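Local coordinates for lipoprotein (Colwellia psychrerythraea, PDB 3O0Y) that is of unknown function but is a putative lipoprotein of the DUF885 family, related to the MA clan of peptidases, at residues L36-S41 with A81-I86; N88-I93 with V108-T113; I308-V313 with R507-T512; A314-V319 with Q499-R504; Q385-S390 with S412-Y417. One frame throughout, in Å; residues are numbered along the deposited sequence.

In the fold
Interactions 1 and 2 share helix 73-92 and touch at Thr113, which packs on Ala38 and Ile86. Interactions 3 and 4 are successive parts of one pairing, helix 302-326 against helix 491-515. Interactions 1 and 4 lie on opposite sides of the chain's centre. All four helix contacts are mostly buried. Interaction 2 and the helix contact of interaction 3 are apolar, whereas interactions 1 and 4 add a carboxylate gripped by polar side chains. One sulfate reaches both 507-512 and 499-504. Interaction 5 differs: it is partly buried, joins strands through backbone hydrogen bonds, and falls within the chain loop closed by interactions 3 and 4.

Interaction 1 (L36-S41 with A81-I86); sequences LQAKQS and AELLSI
The amide of Gln37 meets the carboxylate of Glu82 through its NE2 edge, the two planes turned 52° apart. Gln37 NE2 gives a hydrogen bond of 2.9 Å to Glu82 OE2, with an N-H...O angle of 162°. This donor lies close to the carboxylate plane, on the anti side of OE2. Ser41 OG comes to the same oxygen from well above that plane, 2.7 Å from Glu82 OE2. Two donors thus grip one oxygen and limit the rotation of the carboxylate. One face of the Gln37 amide is covered by a methyl: Ile86 CD1 lies 3.7 Å from Gln37 CD. The pairing joins helix 27-44 to helix 73-92, which run nearly antiparallel with segment axes 10.2 Å apart. Gln37 spans this gap because its CG is anti to the backbone N (chi1 -178°) and its chain is extended beyond. Glu82 reaches back with a similarly extended chain. On the apolar side the same Ile86 CD1 also meets Ala38, at 4.2 Å from Ala38 CB. Leu83 CD2 approaches Ala38 CB at 4.4 Å. Thr113 of helix 100-117 packs on Ala38 and Ile86, and Leu460 of helix 459-462 also touches Ala38.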
# COMPACT_ATOMS: atom_id res chain seq x y z
N LEU A 36 23.68 4.37 0.30
CA LEU A 36 23.76 3.78 1.63
C LEU A 36 23.34 4.71 2.74
O LEU A 36 22.60 4.33 3.68
CB LEU A 36 25.18 3.27 1.88
CG LEU A 36 25.31 2.39 3.15
CD1 LEU A 36 24.49 1.02 3.04
CD2 LEU A 36 26.82 2.08 3.39
N GLN A 37 23.80 5.96 2.65
CA GLN A 37 23.44 6.94 3.63
C GLN A 37 21.91 7.18 3.68
O GLN A 37 21.32 7.34 4.75
CB GLN A 37 24.16 8.23 3.35
CG GLN A 37 23.86 9.29 4.40
CD GLN A 37 24.41 10.70 4.00
OE1 GLN A 37 25.19 10.84 3.04
NE2 GLN A 37 23.92 11.74 4.70
N ALA A 38 21.29 7.28 2.52
CA ALA A 38 19.83 7.34 2.42
C ALA A 38 19.12 6.15 3.08
O ALA A 38 18.21 6.35 3.88
CB ALA A 38 19.34 7.50 0.93
N LYS A 39 19.54 4.95 2.72
CA LYS A 39 18.97 3.78 3.37
C LYS A 39 19.08 3.85 4.90
O LYS A 39 18.08 3.66 5.60
CB LYS A 39 19.72 2.57 2.85
CG LYS A 39 19.36 1.32 3.63
CD LYS A 39 20.18 0.19 3.10
CE LYS A 39 21.15 -0.37 3.95
NZ LYS A 39 21.56 -1.82 3.56
N GLN A 40 20.28 4.11 5.42
CA GLN A 40 20.55 4.00 6.85
C GLN A 40 19.86 5.12 7.63
O GLN A 40 19.29 4.89 8.70
CB GLN A 40 22.06 3.91 7.12
CG GLN A 40 22.65 2.64 6.49
CD GLN A 40 24.05 2.31 6.92
OE1 GLN A 40 24.86 3.19 7.18
NE2 GLN A 40 24.36 1.02 6.91
N SER A 41 19.83 6.29 7.05
CA SER A 41 19.22 7.43 7.72
C SER A 41 17.69 7.30 7.77
O SER A 41 17.08 7.65 8.80
CB SER A 41 19.58 8.73 7.05
OG SER A 41 20.91 9.04 7.37
N ALA A 81 15.21 17.25 5.49
CA ALA A 81 16.36 18.03 5.03
C ALA A 81 17.53 17.17 4.63
O ALA A 81 18.13 17.43 3.59
CB ALA A 81 16.80 19.03 6.10
N GLU A 82 17.80 16.11 5.39
CA GLU A 82 18.84 15.17 5.04
C GLU A 82 18.60 14.44 3.74
O GLU A 82 19.47 14.37 2.86
CB GLU A 82 19.05 14.14 6.13
CG GLU A 82 20.21 13.15 5.73
CD GLU A 82 20.66 12.22 6.83
OE1 GLU A 82 20.04 12.19 7.94
OE2 GLU A 82 21.67 11.54 6.57
N LEU A 83 17.38 13.93 3.59
CA LEU A 83 17.07 13.22 2.36
C LEU A 83 17.09 14.17 1.16
O LEU A 83 17.49 13.80 0.10
CB LEU A 83 15.72 12.52 2.46
CG LEU A 83 15.76 11.38 3.48
CD1 LEU A 83 14.29 11.10 3.88
CD2 LEU A 83 16.42 10.19 2.84
N LEU A 84 16.60 15.38 1.31
CA LEU A 84 16.61 16.35 0.20
C LEU A 84 18.08 16.71 -0.19
O LEU A 84 18.45 16.78 -1.35
CB LEU A 84 15.81 17.61 0.62
CG LEU A 84 15.58 18.56 -0.55
CD1 LEU A 84 14.82 17.84 -1.71
CD2 LEU A 84 14.79 19.81 -0.10
N SER A 85 18.93 16.88 0.81
CA SER A 85 20.37 17.14 0.57
C SER A 85 21.00 15.99 -0.19
O SER A 85 21.68 16.20 -1.16
CB SER A 85 21.10 17.30 1.89
OG SER A 85 20.66 18.58 2.36
N ILE A 86 20.67 14.78 0.22
CA ILE A 86 21.17 13.60 -0.48
C ILE A 86 20.69 13.57 -1.94
O ILE A 86 21.49 13.33 -2.84
CB ILE A 86 20.82 12.30 0.24
CG1 ILE A 86 21.60 12.14 1.54
CG2 ILE A 86 21.10 11.09 -0.63
CD1 ILE A 86 21.04 11.04 2.42

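Interaction 2 (N88-I93 with V108-T113); sequences NTIAGI and VMAGLT
Ile90 packs its two branches against different parts of the 108-113 helix, and this is the tight side of the contact. Its CG2 lies 3.8 Å from Ala110 CB. The longer branch reaches Met109 and Thr113, with CD1 anti to CA (chi2 172°). Ile90 CD1 comes to 4.2 Å from Met109 CB and 4.1 Å from Met109 O. It also lies 4.2 Å from Thr113 OG1, so one methyl borders both carbon and oxygen atoms. Thr113 OG1 lies near two carbonyls of its own helix, Met109 O at 2.8 Å and Ala110 O. Met109 only begins in the contact: its CB touches Ile90, but the thioether end leads away toward Leu460 and Arg461. The small Ala110 lets the helices approach to 8.6 Å between segment axes. The looser side is at Ala91, which is exposed. Its methyl just meets the other helix, with Ala91 CB 4.3 Å from Ala110 CB. The two segments belong to successive antiparallel helices, 73-92 and 100-117, which form a helical hairpin. Gln106 NE2 bonds to the carbonyls of Ile90 and Ile93, and Ser87 OG bonds to Ala110 O. Between the segments themselves the contact is mainly aliphatic packing without hydrogen bonds, which implies that close fit rather than direction holds the pair, with polar bonds added by neighbouring residues.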
# COMPACT_ATOMS: atom_id res chain seq x y z
N ASN A 88 19.77 16.07 -3.85
CA ASN A 88 20.38 17.09 -4.64
C ASN A 88 21.87 16.74 -4.95
O ASN A 88 22.35 17.02 -6.03
CB ASN A 88 20.22 18.44 -3.91
CG ASN A 88 18.88 19.02 -4.11
OD1 ASN A 88 18.24 18.73 -5.14
ND2 ASN A 88 18.39 19.83 -3.13
N THR A 89 22.57 16.12 -4.03
CA THR A 89 23.99 15.78 -4.24
C THR A 89 24.05 14.67 -5.30
O THR A 89 24.84 14.77 -6.27
CB THR A 89 24.62 15.31 -2.95
OG1 THR A 89 24.56 16.40 -2.00
CG2 THR A 89 26.07 14.87 -3.20
N ILE A 90 23.16 13.68 -5.15
CA ILE A 90 23.08 12.57 -6.15
C ILE A 90 22.83 13.17 -7.53
O ILE A 90 23.51 12.84 -8.49
CB ILE A 90 21.92 11.58 -5.85
CG1 ILE A 90 22.24 10.78 -4.59
CG2 ILE A 90 21.68 10.60 -7.03
CD1 ILE A 90 21.12 9.90 -4.03
N ALA A 91 21.89 14.10 -7.64
CA ALA A 91 21.50 14.62 -8.93
C ALA A 91 22.63 15.38 -9.67
O ALA A 91 22.60 15.50 -10.87
CB ALA A 91 20.17 15.54 -8.80
N GLY A 92 23.54 15.97 -8.93
CA GLY A 92 24.58 16.81 -9.50
C GLY A 92 25.82 16.05 -9.97
O GLY A 92 26.64 16.60 -10.67
N ILE A 93 25.94 14.78 -9.60
CA ILE A 93 27.18 14.03 -9.86
C ILE A 93 27.25 13.66 -11.34
O ILE A 93 26.26 13.33 -11.94
CB ILE A 93 27.29 12.83 -8.94
CG1 ILE A 93 27.68 13.34 -7.55
CG2 ILE A 93 28.28 11.76 -9.50
CD1 ILE A 93 27.45 12.36 -6.51
N VAL A 108 16.86 7.07 -10.44
CA VAL A 108 15.91 6.50 -9.50
C VAL A 108 16.24 6.91 -8.07
O VAL A 108 15.37 7.30 -7.30
CB VAL A 108 15.82 4.99 -9.60
CG1 VAL A 108 14.91 4.42 -8.49
CG2 VAL A 108 15.35 4.65 -11.03
N MET A 109 17.50 6.81 -7.66
CA MET A 109 17.78 7.14 -6.30
C MET A 109 17.63 8.65 -5.97
O MET A 109 17.26 8.96 -4.85
CB MET A 109 19.16 6.65 -5.88
CG MET A 109 19.23 5.15 -5.77
SD MET A 109 18.28 4.37 -4.43
CE MET A 109 19.05 5.24 -2.99
N ALA A 110 17.94 9.53 -6.91
CA ALA A 110 17.63 11.00 -6.72
C ALA A 110 16.11 11.16 -6.55
O ALA A 110 15.64 11.91 -5.69
CB ALA A 110 18.16 11.87 -7.91
N GLY A 111 15.34 10.42 -7.35
CA GLY A 111 13.85 10.50 -7.27
C GLY A 111 13.32 9.97 -5.95
O GLY A 111 12.42 10.54 -5.39
N LEU A 112 13.83 8.83 -5.50
CA LEU A 112 13.35 8.22 -4.29
C LEU A 112 13.69 9.03 -3.07
O LEU A 112 12.87 9.20 -2.17
CB LEU A 112 13.85 6.79 -4.10
CG LEU A 112 13.22 5.65 -4.77
CD1 LEU A 112 14.01 4.37 -4.51
CD2 LEU A 112 11.77 5.57 -4.23
N THR A 113 14.91 9.62 -3.02
CA THR A 113 15.27 10.42 -1.88
C THR A 113 14.40 11.70 -1.85
O THR A 113 13.99 12.21 -0.78
CB THR A 113 16.76 10.70 -1.82
OG1 THR A 113 17.25 11.20 -3.09
CG2 THR A 113 17.54 9.43 -1.41

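Interaction 3 (I308-V313 with R507-T512); sequences IGLDEV and RLVVDT. With SO4 (sulfate ion), chain D.
Leu508 lies against Gly309, and the two CA atoms are 4.8 Å apart. From its CB outward, Leu508 follows the glycine backbone. Leu508 CB meets Gly309 CA at 3.7 Å. CG is then set anti to the carbonyl carbon (chi1 -66°), and CD1 continues over the same residue, 3.8 Å from Gly309 N. The same methyl also touches the preceding residue: Leu508 CD1 is 3.9 Å from Ile308 CG2. Val509 packs beside Leu508 on the same glycine, nearer its carbonyl carbon. Val509 CG2 sits 3.4 Å from Gly309 C and close to Leu310 N. Leu310 bends its end back, with CD2 near both methyls of Val509, the two side chains crossing at about a right angle. Because Gly309 has no side chain, helices 302-326 and 491-515 come close here, antiparallel and inclined, with a signed crossing angle of -147°. Tyr527 of helix 521-532 covers Leu310 and Val509. The CB of Arg507 points away from this interface, and its extended chain carries the guanidinium to a sulfate, probably from the crystallisation liquor. Arg507 NH1 bonds to sulfate O1 at 3.0 Å, and Arg507 NH2 to sulfate O4 at 2.9 Å. Arg504, Arg545 and Tyr556 OH complete the site, and Glu542 forms a salt bridge with Arg507 NH2. The chemistry is divided: a close apolar seam, and a site consistent with a basic pocket able to hold an anion.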
# COMPACT_ATOMS: atom_id res chain seq x y z
N ILE A 308 -9.79 11.10 -18.40
CA ILE A 308 -9.34 9.76 -18.71
C ILE A 308 -10.19 8.78 -17.88
O ILE A 308 -10.64 7.74 -18.40
CB ILE A 308 -7.87 9.56 -18.37
CG1 ILE A 308 -6.98 10.38 -19.33
CG2 ILE A 308 -7.55 8.06 -18.36
CD1 ILE A 308 -5.51 10.45 -18.80
N GLY A 309 -10.45 9.12 -16.62
CA GLY A 309 -11.36 8.34 -15.80
C GLY A 309 -12.75 8.18 -16.40
O GLY A 309 -13.29 7.07 -16.51
N LEU A 310 -13.36 9.25 -16.80
CA LEU A 310 -14.67 9.19 -17.41
C LEU A 310 -14.67 8.34 -18.66
O LEU A 310 -15.63 7.54 -18.84
CB LEU A 310 -15.19 10.60 -17.74
CG LEU A 310 -15.52 11.47 -16.48
CD1 LEU A 310 -15.78 12.91 -16.91
CD2 LEU A 310 -16.70 10.90 -15.68
N ASP A 311 -13.66 8.48 -19.53
CA ASP A 311 -13.63 7.66 -20.73
C ASP A 311 -13.43 6.21 -20.45
O ASP A 311 -14.01 5.38 -21.13
CB ASP A 311 -12.55 8.12 -21.72
CG ASP A 311 -12.75 9.62 -22.15
OD1 ASP A 311 -13.91 10.12 -22.10
OD2 ASP A 311 -11.75 10.27 -22.59
N GLU A 312 -12.60 5.91 -19.46
CA GLU A 312 -12.40 4.48 -19.09
C GLU A 312 -13.66 3.84 -18.47
O GLU A 312 -13.98 2.68 -18.72
CB GLU A 312 -11.22 4.32 -18.15
CG GLU A 312 -9.89 4.46 -18.86
CD GLU A 312 -9.62 3.23 -19.78
OE1 GLU A 312 -9.35 2.16 -19.20
OE2 GLU A 312 -9.85 3.31 -21.02
N VAL A 313 -14.39 4.60 -17.67
CA VAL A 313 -15.65 4.11 -17.06
C VAL A 313 -16.60 3.79 -18.18
O VAL A 313 -17.26 2.76 -18.14
CB VAL A 313 -16.26 5.17 -16.08
CG1 VAL A 313 -17.73 4.90 -15.84
CG2 VAL A 313 -15.43 5.25 -14.69
N ARG A 507 -11.91 5.36 -9.55
CA ARG A 507 -10.95 6.02 -8.70
C ARG A 507 -10.35 7.26 -9.33
O ARG A 507 -10.20 8.27 -8.66
CB ARG A 507 -9.84 5.06 -8.27
CG ARG A 507 -10.25 4.14 -7.19
CD ARG A 507 -9.10 3.24 -6.71
NE ARG A 507 -9.44 2.54 -5.49
CZ ARG A 507 -8.82 1.43 -5.05
NH1 ARG A 507 -7.77 0.93 -5.71
NH2 ARG A 507 -9.24 0.83 -3.93
N LEU A 508 -10.06 7.23 -10.62
CA LEU A 508 -9.53 8.44 -11.31
C LEU A 508 -10.54 9.59 -11.23
O LEU A 508 -10.22 10.80 -11.01
CB LEU A 508 -9.24 8.14 -12.78
CG LEU A 508 -8.11 7.13 -13.05
CD1 LEU A 508 -7.93 7.19 -14.59
CD2 LEU A 508 -6.80 7.50 -12.30
N VAL A 509 -11.82 9.23 -11.41
CA VAL A 509 -12.87 10.22 -11.43
C VAL A 509 -13.12 10.82 -10.03
O VAL A 509 -13.23 12.07 -9.84
CB VAL A 509 -14.17 9.63 -11.95
CG1 VAL A 509 -15.26 10.71 -11.93
CG2 VAL A 509 -14.04 9.10 -13.39
N VAL A 510 -13.23 9.94 -9.03
CA VAL A 510 -13.59 10.41 -7.68
C VAL A 510 -12.40 11.08 -6.93
O VAL A 510 -12.63 12.00 -6.11
CB VAL A 510 -14.27 9.30 -6.78
CG1 VAL A 510 -15.64 8.84 -7.40
CG2 VAL A 510 -13.34 8.14 -6.51
N ASP A 511 -11.16 10.64 -7.16
CA ASP A 511 -10.05 11.27 -6.42
C ASP A 511 -9.83 12.67 -6.96
O ASP A 511 -9.75 13.63 -6.19
CB ASP A 511 -8.78 10.41 -6.54
CG ASP A 511 -7.65 10.90 -5.67
OD1 ASP A 511 -7.65 10.58 -4.47
OD2 ASP A 511 -6.80 11.65 -6.19
N THR A 512 -9.83 12.80 -8.30
CA THR A 512 -9.74 14.16 -8.90
C THR A 512 -11.03 14.97 -8.56
O THR A 512 -10.99 16.18 -8.39
CB THR A 512 -9.53 14.11 -10.39
OG1 THR A 512 -10.55 13.30 -11.04
CG2 THR A 512 -8.18 13.51 -10.75
S SO4 D . -6.45 -1.80 -3.42
O1 SO4 D . -6.84 -1.79 -4.85
O2 SO4 D . -6.61 -3.12 -2.92
O3 SO4 D . -5.01 -1.48 -3.22
O4 SO4 D . -7.13 -0.75 -2.70

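Interaction 4 (A314-V319 with Q499-R504); sequences ARISGV and QAELFR. With SO4 (sulfate ion), chain D.
Arg315 reaches Glu501 by a bent chain. It starts with CG anti to the backbone N, and a turn at chi3 (67°) then swings NE round. The guanidinium lies with one face over Ile316 CG1 of its own helix, which is offset toward the rim. Its edge is turned to the acid, and Arg315 NH2 forms a salt bridge of 2.9 Å with Glu501 OE2. The N-H...O angle is 139°, and the donor stands above the carboxylate plane. A water joins the other ends, 2.9 Å from Arg315 NH1 and 2.7 Å from Glu501 OE1. Glu501 comes across on an extended chain, with CG anti to the backbone N. Ile316 CD1 packs 3.6 Å from Glu501 CG. The other Ile316 branch meets the next residue, CG2 lying 3.9 Å from Leu502 CB. Ser317 OG borders the Leu502 methyls. These contacts continue the antiparallel pairing of helices 302-326 and 491-515. Arg504, bent at chi2 (110°), leads away; its NH1 bonds back to Ala500 O at 3.0 Å, and its NH2 to sulfate O1 at 2.7 Å. Glu312 also pairs with Arg315, and Lys557 with Glu501 OE2. Two basic groups thus share one carboxylate oxygen, which implies a charge network beside the apolar packing of Ile316.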
# COMPACT_ATOMS: atom_id res chain seq x y z
N ALA A 314 -16.69 4.65 -19.21
CA ALA A 314 -17.63 4.43 -20.29
C ALA A 314 -17.21 3.18 -21.03
O ALA A 314 -18.05 2.32 -21.39
CB ALA A 314 -17.69 5.61 -21.25
N ARG A 315 -15.90 3.04 -21.26
CA ARG A 315 -15.41 1.93 -22.11
C ARG A 315 -15.65 0.58 -21.42
O ARG A 315 -16.22 -0.34 -21.99
CB ARG A 315 -13.92 2.09 -22.36
CG ARG A 315 -13.32 0.96 -23.20
CD ARG A 315 -11.81 1.05 -23.33
NE ARG A 315 -11.09 0.83 -22.05
CZ ARG A 315 -10.86 -0.33 -21.45
NH1 ARG A 315 -11.24 -1.49 -21.97
NH2 ARG A 315 -10.14 -0.31 -20.35
N ILE A 316 -15.25 0.52 -20.16
CA ILE A 316 -15.29 -0.77 -19.41
C ILE A 316 -16.75 -1.18 -19.16
O ILE A 316 -17.13 -2.36 -19.30
CB ILE A 316 -14.51 -0.68 -18.11
CG1 ILE A 316 -13.01 -0.41 -18.37
CG2 ILE A 316 -14.62 -2.03 -17.30
CD1 ILE A 316 -12.32 0.09 -17.07
N SER A 317 -17.57 -0.21 -18.77
CA SER A 317 -19.02 -0.42 -18.59
C SER A 317 -19.64 -1.01 -19.83
O SER A 317 -20.47 -1.99 -19.79
CB SER A 317 -19.71 0.94 -18.28
OG SER A 317 -19.41 1.12 -16.94
N GLY A 318 -19.27 -0.43 -20.97
CA GLY A 318 -19.79 -0.91 -22.26
C GLY A 318 -19.41 -2.33 -22.58
O GLY A 318 -20.24 -3.12 -23.04
N VAL A 319 -18.20 -2.70 -22.22
CA VAL A 319 -17.77 -4.08 -22.36
C VAL A 319 -18.58 -5.01 -21.46
O VAL A 319 -19.02 -6.09 -21.87
CB VAL A 319 -16.22 -4.25 -22.10
CG1 VAL A 319 -15.85 -5.72 -22.11
CG2 VAL A 319 -15.41 -3.45 -23.15
N GLN A 499 -15.25 -5.63 -13.33
CA GLN A 499 -15.75 -4.80 -12.26
C GLN A 499 -14.62 -4.17 -11.45
O GLN A 499 -14.70 -2.99 -11.09
CB GLN A 499 -16.60 -5.58 -11.31
CG GLN A 499 -17.25 -4.77 -10.25
CD GLN A 499 -18.11 -5.64 -9.32
OE1 GLN A 499 -17.72 -6.80 -9.01
NE2 GLN A 499 -19.23 -5.08 -8.83
N ALA A 500 -13.60 -4.94 -11.19
CA ALA A 500 -12.39 -4.47 -10.43
C ALA A 500 -11.65 -3.41 -11.28
O ALA A 500 -11.16 -2.43 -10.76
CB ALA A 500 -11.51 -5.64 -10.06
N GLU A 501 -11.61 -3.58 -12.60
CA GLU A 501 -10.96 -2.60 -13.50
C GLU A 501 -11.74 -1.28 -13.51
O GLU A 501 -11.19 -0.17 -13.40
CB GLU A 501 -10.79 -3.17 -14.88
CG GLU A 501 -9.89 -2.27 -15.74
CD GLU A 501 -9.86 -2.63 -17.20
OE1 GLU A 501 -10.28 -3.76 -17.58
OE2 GLU A 501 -9.28 -1.81 -17.98
N LEU A 502 -13.06 -1.46 -13.63
CA LEU A 502 -14.04 -0.37 -13.56
C LEU A 502 -13.88 0.38 -12.27
O LEU A 502 -13.85 1.62 -12.28
CB LEU A 502 -15.45 -0.93 -13.69
CG LEU A 502 -16.54 0.17 -13.59
CD1 LEU A 502 -16.44 1.27 -14.65
CD2 LEU A 502 -17.92 -0.56 -13.70
N PHE A 503 -13.67 -0.34 -11.16
CA PHE A 503 -13.53 0.31 -9.86
C PHE A 503 -12.33 1.25 -9.88
O PHE A 503 -12.38 2.35 -9.33
CB PHE A 503 -13.41 -0.79 -8.79
CG PHE A 503 -13.59 -0.29 -7.41
CD1 PHE A 503 -14.85 -0.23 -6.87
CD2 PHE A 503 -12.52 0.14 -6.67
CE1 PHE A 503 -15.06 0.26 -5.54
CE2 PHE A 503 -12.71 0.63 -5.35
CZ PHE A 503 -13.98 0.67 -4.79
N ARG A 504 -11.25 0.81 -10.50
CA ARG A 504 -10.05 1.59 -10.54
C ARG A 504 -10.14 2.78 -11.54
O ARG A 504 -9.50 3.79 -11.34
CB ARG A 504 -8.83 0.73 -10.78
CG ARG A 504 -8.29 0.14 -9.51
CD ARG A 504 -8.49 -1.25 -9.43
NE ARG A 504 -8.24 -1.82 -8.09
CZ ARG A 504 -9.11 -2.51 -7.43
NH1 ARG A 504 -10.37 -2.64 -7.90
NH2 ARG A 504 -8.77 -3.01 -6.24
S SO4 D . -6.45 -1.80 -3.42
O1 SO4 D . -6.84 -1.79 -4.85
O2 SO4 D . -6.61 -3.12 -2.92
O3 SO4 D . -5.01 -1.48 -3.22
O4 SO4 D . -7.13 -0.75 -2.70
O HOH W 1 -10.63 -3.79 -20.27

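Interaction 5 (Q385-S390 with S412-Y417); sequences QVEVKS and SKPGIY
Val388 and Tyr417 lie side by side and point the same way, with Val388 CG2 4.0 Å from Tyr417 CD2. The tyrosine CG is anti to its backbone N (chi1 166°), which sets the ring beside Val388. On the opposite face of the sheet are Glu387 and Ile416, which are paired in the register. Here the closest side-chain contacts are staggered rather than directly across. The aliphatic part of Lys389 crosses Ile416 at a slant, with Lys389 CB 3.8 Å from Ile416 CG2. Glu387 reaches the other way, and its extended chain and the proline cross obliquely. Its carboxylate carbon, Glu387 CD, comes 3.7 Å from Pro414 CG. Three backbone bonds hold the strands in this parallel register. Glu387 N bonds to Gly415 O at 2.9 Å. Tyr417 N returns a bond of 2.9 Å to Glu387 O. Lys389 N then bonds to Tyr417 O at 3.0 Å. Glu387 thus uses both N and O on Gly415 and Tyr417, the residues flanking its partner Ile416, as in parallel sheets. At Gln385 and Gly415 a water bridges the backbones, 2.8 Å from Gln385 O and accepting from Gly415 N. Strand 387-390 is an outer strand of a three-stranded mixed sheet in this chain. Strand 416-419 lies in the middle, with 402-405 antiparallel on its other side. Helix 353-373 packs on Val388 and Tyr417. Helix 432-439 covers the tyrosine further and receives its end through a hydrogen bond between Tyr417 OH and Thr436 OG1.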
# COMPACT_ATOMS: atom_id res chain seq x y z
N GLN A 385 7.97 -17.68 -1.74
CA GLN A 385 6.69 -18.31 -2.04
C GLN A 385 5.63 -17.61 -1.22
O GLN A 385 5.77 -17.51 -0.02
CB GLN A 385 6.70 -19.80 -1.67
CG GLN A 385 7.32 -20.68 -2.75
CD GLN A 385 6.61 -22.05 -2.89
OE1 GLN A 385 5.94 -22.57 -1.95
NE2 GLN A 385 6.75 -22.65 -4.08
N VAL A 386 4.51 -17.26 -1.83
CA VAL A 386 3.46 -16.57 -1.14
C VAL A 386 2.63 -17.50 -0.26
O VAL A 386 2.52 -18.70 -0.54
CB VAL A 386 2.51 -15.89 -2.18
CG1 VAL A 386 1.70 -16.93 -2.98
CG2 VAL A 386 1.56 -14.90 -1.53
N GLU A 387 2.09 -16.95 0.80
CA GLU A 387 1.19 -17.67 1.68
C GLU A 387 -0.12 -16.89 1.82
O GLU A 387 -0.12 -15.68 1.73
CB GLU A 387 1.80 -17.89 3.05
CG GLU A 387 3.04 -18.79 2.95
CD GLU A 387 3.60 -19.26 4.30
OE1 GLU A 387 2.96 -19.02 5.39
OE2 GLU A 387 4.74 -19.82 4.21
N VAL A 388 -1.21 -17.61 2.04
CA VAL A 388 -2.53 -16.98 2.21
C VAL A 388 -2.95 -17.03 3.69
O VAL A 388 -2.90 -18.16 4.29
CB VAL A 388 -3.57 -17.69 1.36
CG1 VAL A 388 -5.00 -17.09 1.59
CG2 VAL A 388 -3.19 -17.63 -0.15
N LYS A 389 -3.41 -15.91 4.27
CA LYS A 389 -3.92 -15.82 5.64
C LYS A 389 -5.20 -14.99 5.67
O LYS A 389 -5.35 -14.09 4.89
CB LYS A 389 -2.94 -15.13 6.57
CG LYS A 389 -1.67 -15.94 6.86
CD LYS A 389 -0.72 -15.24 7.91
CE LYS A 389 -1.21 -15.34 9.37
NZ LYS A 389 -0.21 -14.84 10.50
N SER A 390 -6.10 -15.32 6.61
CA SER A 390 -7.28 -14.51 6.81
C SER A 390 -6.91 -13.41 7.78
O SER A 390 -6.11 -13.64 8.71
CB SER A 390 -8.48 -15.35 7.29
OG SER A 390 -8.14 -16.08 8.45
N SER A 412 12.58 -15.14 6.01
CA SER A 412 12.14 -15.74 7.26
C SER A 412 10.64 -15.51 7.57
O SER A 412 10.00 -16.32 8.27
CB SER A 412 13.01 -15.22 8.40
OG SER A 412 12.79 -13.83 8.59
N LYS A 413 10.09 -14.42 7.09
CA LYS A 413 8.63 -14.20 7.17
C LYS A 413 8.20 -14.06 5.70
O LYS A 413 8.87 -13.31 4.97
CB LYS A 413 8.38 -12.93 7.97
CG LYS A 413 6.95 -12.39 7.92
CD LYS A 413 6.82 -10.93 8.31
CE LYS A 413 7.29 -10.03 7.17
NZ LYS A 413 7.32 -8.60 7.62
N PRO A 414 7.16 -14.81 5.25
CA PRO A 414 6.78 -14.97 3.85
C PRO A 414 6.02 -13.78 3.37
O PRO A 414 5.52 -12.99 4.20
CB PRO A 414 5.86 -16.22 3.88
CG PRO A 414 5.25 -16.13 5.24
CD PRO A 414 6.39 -15.76 6.11
N GLY A 415 5.90 -13.60 2.05
CA GLY A 415 4.89 -12.65 1.59
C GLY A 415 3.53 -13.24 1.82
O GLY A 415 3.35 -14.46 1.68
N ILE A 416 2.57 -12.41 2.20
CA ILE A 416 1.22 -12.89 2.54
C ILE A 416 0.13 -12.14 1.81
O ILE A 416 0.08 -10.90 1.81
CB ILE A 416 0.97 -12.75 4.08
CG1 ILE A 416 2.06 -13.57 4.85
CG2 ILE A 416 -0.45 -13.21 4.49
CD1 ILE A 416 2.17 -13.12 6.31
N TYR A 417 -0.76 -12.92 1.23
CA TYR A 417 -2.01 -12.50 0.69
C TYR A 417 -3.01 -12.67 1.82
O TYR A 417 -3.34 -13.76 2.24
CB TYR A 417 -2.34 -13.32 -0.56
CG TYR A 417 -3.78 -13.28 -1.10
CD1 TYR A 417 -4.66 -12.27 -0.82
CD2 TYR A 417 -4.17 -14.23 -2.02
CE1 TYR A 417 -5.94 -12.27 -1.38
CE2 TYR A 417 -5.46 -14.23 -2.54
CZ TYR A 417 -6.32 -13.24 -2.24
OH TYR A 417 -7.58 -13.22 -2.78
O HOH W 2 7.37 -15.34 0.62